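Local coordinates for protein glycosyl hydrolase family 26 (Bacteroides ovatus, PDB 4ZXO) that is a family 26 beta-mannanase that probably hydrolyses the mannan backbone of galactomannan, using a TIM-barrel domain, at residues A206-M211 against G233-Q238; E166-W171 against G210-T215. All blocks are in the same frame, centred on the assembly; numbering follows the deposited sequence.

Contact 1. Residues A206-M211 against G233-Q238; sequences AYSPGM and GTDVYQ
Gly233 and Tyr207 join two neighbouring parallel strands of the barrel: Gly233 N donates to Tyr207 O over 2.6 Å. Past this point 206-211 leaves its strand, and Pro209 O takes two further hydrogen bonds. Thr234 OG1 lies 2.9 Å from Pro209 O and Asp235 N 3.1 Å from it, the two donors reaching the carbonyl from opposite faces of its plane. Thr234 OG1 gets there by standing anti to its own backbone N (chi1 -171°). A valine in place of Thr234 would probably leave Pro209 O with the Asp235 N bond and no hydroxyl on its other face. Two CA-H...O contacts add to the polar set, Thr234 CA to Pro209 O at 3.1 Å and Gly210 CA to Asp235 O at 3.2 Å.

Apolar packing is slight, Met211 CB meeting Val236 CG2 at 4.1 Å. The Asp235 carboxylate lies beside Ser208 CB but finds its polar partners outside, Thr269 at OD1 and Arg162 at OD2; Arg162 also holds Ser208 OG.

The contact is thus made chiefly by buried carbonyls: backbone pairing is carried past the strand end by Asp235 N, with the Thr234 hydroxyl as a second donor to the same Pro209 O.

Contact 2. Residues E166-W171 against G210-T215; sequences EHTGSW and GMESDT
Glu166 and Gly210 bring the two loops together with their CA atoms 5.1 Å apart, and the type I turn from Glu166 to Gly169 directs the CB of Thr168 at 210-215. The direct polar link is the hydrogen bond from Thr168 OG1 to Glu212 OE1, 2.6 Å long. It meets OE1 on the anti side of the carboxylate, 25° out of its plane. Glu212 reaches it with a chain bent at chi2 (76°), which folds CD back so that the side chain crosses Thr168 obliquely, CG lying close to the Thr168 carbonyl oxygen. The methyl CG2 of Thr168 packs loosely beside Ser213 OG.

The other carboxylate oxygen, Glu212 OE2, comes tip to tip with the indole of Trp171, 3.3 Å from CH2 at the ring edge, with ring and carboxylate planes 63° apart. Gly169 CA lies over one face of that indole near the rim. At the pyrrole side, Trp171 NE1 donates over 2.9 Å to Glu166 OE1, which lies close to the ring plane and accepts on its anti lone pair.

Two waters complete the join. Water 1 donates to Thr168 OG1 at 2.8 Å and to Gly210 O at 2.7 Å, and accepts from Ser213 N. Water 2 accepts from Gly210 N at 2.9 Å and donates to Glu212 OE1 at 2.7 Å, with a weak bond from Gly169 N.

Glu212 OE1 therefore has two donors, while Thr168 OG1 donates a hydrogen bond to the carboxylate and accepts one from water 1. The hydroxyl is held from the 210-215 side, directly by Glu212 and through water 1, and the negative charge is probably eased by the hydroxyl and water at OE1, with the ring edge near OE2.

In the fold
Following the chain, strand 159-162 runs into 166-171, helix 181-197 follows, and strand 203-207 then ends within 206-211, which runs on into 210-215. Contact 2 closes the span from Glu166 to Thr215; contact 1 closes the next one, through helix 216-219 to strand 231-235 and 233-238. The spans overlap at 206-215 and neither encloses the other, with Gly210 and Met211 common to both. The loop after strand 203-207 is thus held on two sides, with a probable backbone bond from Glu166 N to Ser208 O between the contacts. Together they tie the C-terminal ends of three successive barrel strands, the end where TIM-barrel enzymes carry their active sites.

Contact 1. Residues A206-M211 against G233-Q238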
loop_
_atom_site.group_PDB
_atom_site.type_symbol
_atom_site.label_atom_id
_atom_site.label_comp_id
_atom_site.label_asym_id
_atom_site.label_seq_id
_atom_site.Cartn_x
_atom_site.Cartn_y
_atom_site.Cartn_z
ATOM N N ALA A 206 0.977 -1.171 7.695
ATOM C CA ALA A 206 0.738 -2.427 6.973
ATOM C C ALA A 206 2.071 -3.130 6.697
ATOM O O ALA A 206 3.058 -2.501 6.241
ATOM C CB ALA A 206 0.004 -2.160 5.614
ATOM N N TYR A 207 2.048 -4.425 6.944
ATOM C CA TYR A 207 3.154 -5.340 6.736
ATOM C C TYR A 207 2.943 -6.039 5.410
ATOM O O TYR A 207 1.813 -6.471 5.139
ATOM C CB TYR A 207 3.136 -6.323 7.901
ATOM C CG TYR A 207 4.154 -7.425 7.997
ATOM C CD1 TYR A 207 5.459 -7.161 8.442
ATOM C CD2 TYR A 207 3.775 -8.768 7.777
ATOM C CE1 TYR A 207 6.381 -8.195 8.625
ATOM C CE2 TYR A 207 4.678 -9.810 7.944
ATOM C CZ TYR A 207 5.982 -9.522 8.416
ATOM O OH TYR A 207 6.929 -10.495 8.597
ATOM N N SER A 208 3.962 -6.143 4.540
ATOM C CA SER A 208 3.654 -6.586 3.153
ATOM C C SER A 208 4.810 -7.278 2.417
ATOM O O SER A 208 5.317 -6.785 1.402
ATOM C CB SER A 208 3.123 -5.378 2.317
ATOM O OG SER A 208 4.065 -4.319 2.181
ATOM N N PRO A 209 5.215 -8.438 2.902
ATOM C CA PRO A 209 6.190 -9.241 2.159
ATOM C C PRO A 209 5.549 -9.841 0.911
ATOM O O PRO A 209 4.318 -9.817 0.763
ATOM C CB PRO A 209 6.565 -10.357 3.157
ATOM C CG PRO A 209 5.271 -10.588 3.878
ATOM C CD PRO A 209 4.721 -9.139 4.109
ATOM N N GLY A 210 6.385 -10.306 0.000
ATOM C CA GLY A 210 5.922 -10.952 -1.207
ATOM C C GLY A 210 5.557 -12.422 -1.005
ATOM O O GLY A 210 5.091 -12.827 0.073
ATOM N N MET A 211 5.766 -13.238 -2.046
ATOM C CA MET A 211 5.331 -14.639 -2.014
ATOM C C MET A 211 6.422 -15.651 -1.624
ATOM O O MET A 211 6.214 -16.849 -1.765
ATOM C CB MET A 211 4.714 -15.050 -3.372
ATOM C CG MET A 211 5.515 -14.653 -4.610
ATOM S SD MET A 211 7.115 -15.340 -4.652
ATOM C CE MET A 211 6.855 -17.098 -4.923
ATOM N N GLY A 233 -0.554 -7.612 4.879
ATOM C CA GLY A 233 -0.666 -7.585 3.430
ATOM C C GLY A 233 0.317 -8.511 2.753
ATOM O O GLY A 233 1.152 -9.196 3.388
ATOM N N THR A 234 0.228 -8.524 1.433
ATOM C CA THR A 234 1.224 -9.246 0.632
ATOM C C THR A 234 1.255 -8.585 -0.753
ATOM O O THR A 234 0.256 -7.974 -1.189
ATOM C CB THR A 234 0.908 -10.754 0.529
ATOM O OG1 THR A 234 2.012 -11.433 -0.087
ATOM C CG2 THR A 234 -0.345 -10.970 -0.339
ATOM N N ASP A 235 2.417 -8.644 -1.393
ATOM C CA ASP A 235 2.600 -8.147 -2.753
ATOM C C ASP A 235 2.873 -9.337 -3.673
ATOM O O ASP A 235 3.926 -9.988 -3.545
ATOM C CB ASP A 235 3.802 -7.166 -2.852
ATOM C CG ASP A 235 3.604 -5.874 -2.093
ATOM O OD1 ASP A 235 2.541 -5.687 -1.444
ATOM O OD2 ASP A 235 4.558 -5.040 -2.160
ATOM N N VAL A 236 1.972 -9.624 -4.606
ATOM C CA VAL A 236 2.130 -10.777 -5.487
ATOM C C VAL A 236 1.668 -10.378 -6.876
ATOM O O VAL A 236 0.498 -9.998 -7.039
ATOM C CB VAL A 236 1.294 -12.034 -5.008
ATOM C CG1 VAL A 236 1.527 -13.209 -5.960
ATOM C CG2 VAL A 236 1.583 -12.389 -3.533
ATOM N N TYR A 237 2.589 -10.420 -7.853
ATOM C CA TYR A 237 2.263 -10.076 -9.250
ATOM C C TYR A 237 2.148 -11.316 -10.131
ATOM O O TYR A 237 2.726 -12.362 -9.830
ATOM C CB TYR A 237 3.341 -9.141 -9.838
ATOM C CG TYR A 237 3.220 -7.725 -9.308
ATOM C CD1 TYR A 237 2.535 -6.726 -10.024
ATOM C CD2 TYR A 237 3.783 -7.395 -8.095
ATOM C CE1 TYR A 237 2.429 -5.439 -9.531
ATOM C CE2 TYR A 237 3.667 -6.104 -7.579
ATOM C CZ TYR A 237 2.981 -5.136 -8.290
ATOM O OH TYR A 237 2.885 -3.860 -7.774
ATOM N N GLN A 238 1.397 -11.202 -11.220
ATOM C CA GLN A 238 1.350 -12.301 -12.155
ATOM C C GLN A 238 2.510 -12.259 -13.170
ATOM O O GLN A 238 2.696 -11.284 -13.916
ATOM C CB GLN A 238 0.039 -12.332 -12.927
ATOM C CG GLN A 238 0.075 -13.475 -13.977
ATOM C CD GLN A 238 -1.278 -13.709 -14.633
ATOM O OE1 GLN A 238 -2.326 -13.677 -13.962
ATOM N NE2 GLN A 238 -1.268 -13.969 -15.947
#

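Contact 2. Residues E166-W171 against G210-T215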
loop_
_atom_site.group_PDB
_atom_site.type_symbol
_atom_site.label_atom_id
_atom_site.label_comp_id
_atom_site.label_asym_id
_atom_site.label_seq_id
_atom_site.Cartn_x
_atom_site.Cartn_y
_atom_site.Cartn_z
ATOM N N GLU A 166 8.025 -5.931 1.040
ATOM C CA GLU A 166 8.681 -6.957 0.214
ATOM C C GLU A 166 9.945 -7.386 0.891
ATOM O O GLU A 166 10.987 -7.662 0.249
ATOM C CB GLU A 166 8.922 -6.463 -1.230
ATOM C CG GLU A 166 7.570 -6.348 -1.931
ATOM C CD GLU A 166 7.556 -5.708 -3.274
ATOM O OE1 GLU A 166 8.615 -5.565 -3.880
ATOM O OE2 GLU A 166 6.428 -5.364 -3.755
ATOM N N HIS A 167 9.860 -7.544 2.222
ATOM C CA HIS A 167 11.097 -7.754 2.975
ATOM C C HIS A 167 11.598 -9.186 2.963
ATOM O O HIS A 167 12.715 -9.456 3.465
ATOM C CB HIS A 167 10.899 -7.309 4.420
ATOM C CG HIS A 167 9.978 -8.191 5.171
ATOM N ND1 HIS A 167 8.600 -8.030 5.139
ATOM C CD2 HIS A 167 10.231 -9.263 5.963
ATOM C CE1 HIS A 167 8.054 -8.978 5.882
ATOM N NE2 HIS A 167 9.019 -9.743 6.380
ATOM N N THR A 168 10.816 -10.096 2.391
ATOM C CA THR A 168 11.338 -11.465 2.262
ATOM C C THR A 168 12.095 -11.671 0.956
ATOM O O THR A 168 12.668 -12.757 0.720
ATOM C CB THR A 168 10.200 -12.499 2.413
ATOM O OG1 THR A 168 9.122 -12.184 1.542
ATOM C CG2 THR A 168 9.650 -12.459 3.844
ATOM N N GLY A 169 12.048 -10.674 0.077
ATOM C CA GLY A 169 12.934 -10.663 -1.076
ATOM C C GLY A 169 14.172 -9.869 -0.711
ATOM O O GLY A 169 14.260 -9.310 0.380
ATOM N N SER A 170 15.135 -9.846 -1.623
ATOM C CA SER A 170 16.422 -9.194 -1.338
ATOM C C SER A 170 16.771 -8.155 -2.404
ATOM O O SER A 170 17.922 -7.943 -2.721
ATOM C CB SER A 170 17.502 -10.253 -1.168
ATOM O OG SER A 170 17.221 -11.011 0.030
ATOM N N TRP A 171 15.740 -7.486 -2.923
ATOM C CA TRP A 171 15.966 -6.455 -3.917
ATOM C C TRP A 171 15.922 -5.040 -3.344
ATOM O O TRP A 171 16.222 -4.085 -4.073
ATOM C CB TRP A 171 14.956 -6.572 -5.054
ATOM C CG TRP A 171 13.545 -6.720 -4.624
ATOM C CD1 TRP A 171 12.665 -5.726 -4.320
ATOM C CD2 TRP A 171 12.819 -7.931 -4.569
ATOM N NE1 TRP A 171 11.432 -6.263 -4.001
ATOM C CE2 TRP A 171 11.502 -7.622 -4.152
ATOM C CE3 TRP A 171 13.163 -9.262 -4.786
ATOM C CZ2 TRP A 171 10.483 -8.589 -4.029
ATOM C CZ3 TRP A 171 12.117 -10.260 -4.634
ATOM C CH2 TRP A 171 10.816 -9.896 -4.238
ATOM N N GLY A 210 6.385 -10.306 0.000
ATOM C CA GLY A 210 5.922 -10.952 -1.207
ATOM C C GLY A 210 5.557 -12.422 -1.005
ATOM O O GLY A 210 5.091 -12.827 0.073
ATOM N N MET A 211 5.766 -13.238 -2.046
ATOM C CA MET A 211 5.331 -14.639 -2.014
ATOM C C MET A 211 6.422 -15.651 -1.624
ATOM O O MET A 211 6.214 -16.849 -1.765
ATOM C CB MET A 211 4.714 -15.050 -3.372
ATOM C CG MET A 211 5.515 -14.653 -4.610
ATOM S SD MET A 211 7.115 -15.340 -4.652
ATOM C CE MET A 211 6.855 -17.098 -4.923
ATOM N N GLU A 212 7.552 -15.199 -1.080
ATOM C CA GLU A 212 8.622 -16.142 -0.759
ATOM C C GLU A 212 8.192 -17.085 0.335
ATOM O O GLU A 212 8.591 -18.259 0.333
ATOM C CB GLU A 212 9.900 -15.400 -0.312
ATOM C CG GLU A 212 10.560 -14.606 -1.441
ATOM C CD GLU A 212 9.863 -13.299 -1.793
ATOM O OE1 GLU A 212 9.129 -12.720 -0.965
ATOM O OE2 GLU A 212 10.021 -12.856 -2.948
ATOM N N SER A 213 7.427 -16.570 1.302
ATOM C CA SER A 213 7.003 -17.385 2.432
ATOM C C SER A 213 6.039 -18.465 1.974
ATOM O O SER A 213 5.096 -18.183 1.255
ATOM C CB SER A 213 6.292 -16.525 3.484
ATOM O OG SER A 213 7.132 -15.479 3.950
ATOM N N ASP A 214 6.262 -19.691 2.418
ATOM C CA ASP A 214 5.334 -20.770 2.079
ATOM C C ASP A 214 4.345 -21.119 3.155
ATOM O O ASP A 214 3.434 -21.882 2.908
ATOM C CB ASP A 214 6.099 -22.027 1.700
ATOM C CG ASP A 214 6.580 -22.003 0.252
ATOM O OD1 ASP A 214 6.055 -21.248 -0.601
ATOM O OD2 ASP A 214 7.482 -22.805 -0.051
ATOM N N THR A 215 4.509 -20.547 4.333
ATOM C CA THR A 215 3.698 -20.840 5.513
ATOM C C THR A 215 3.546 -19.587 6.350
ATOM O O THR A 215 4.284 -18.601 6.165
ATOM C CB THR A 215 4.330 -21.942 6.435
ATOM O OG1 THR A 215 5.600 -21.473 6.907
ATOM C CG2 THR A 215 4.498 -23.251 5.684
HETATM O O HOH W 1 6.801 -13.725 1.944
HETATM O O HOH W 2 9.113 -9.988 -0.890
#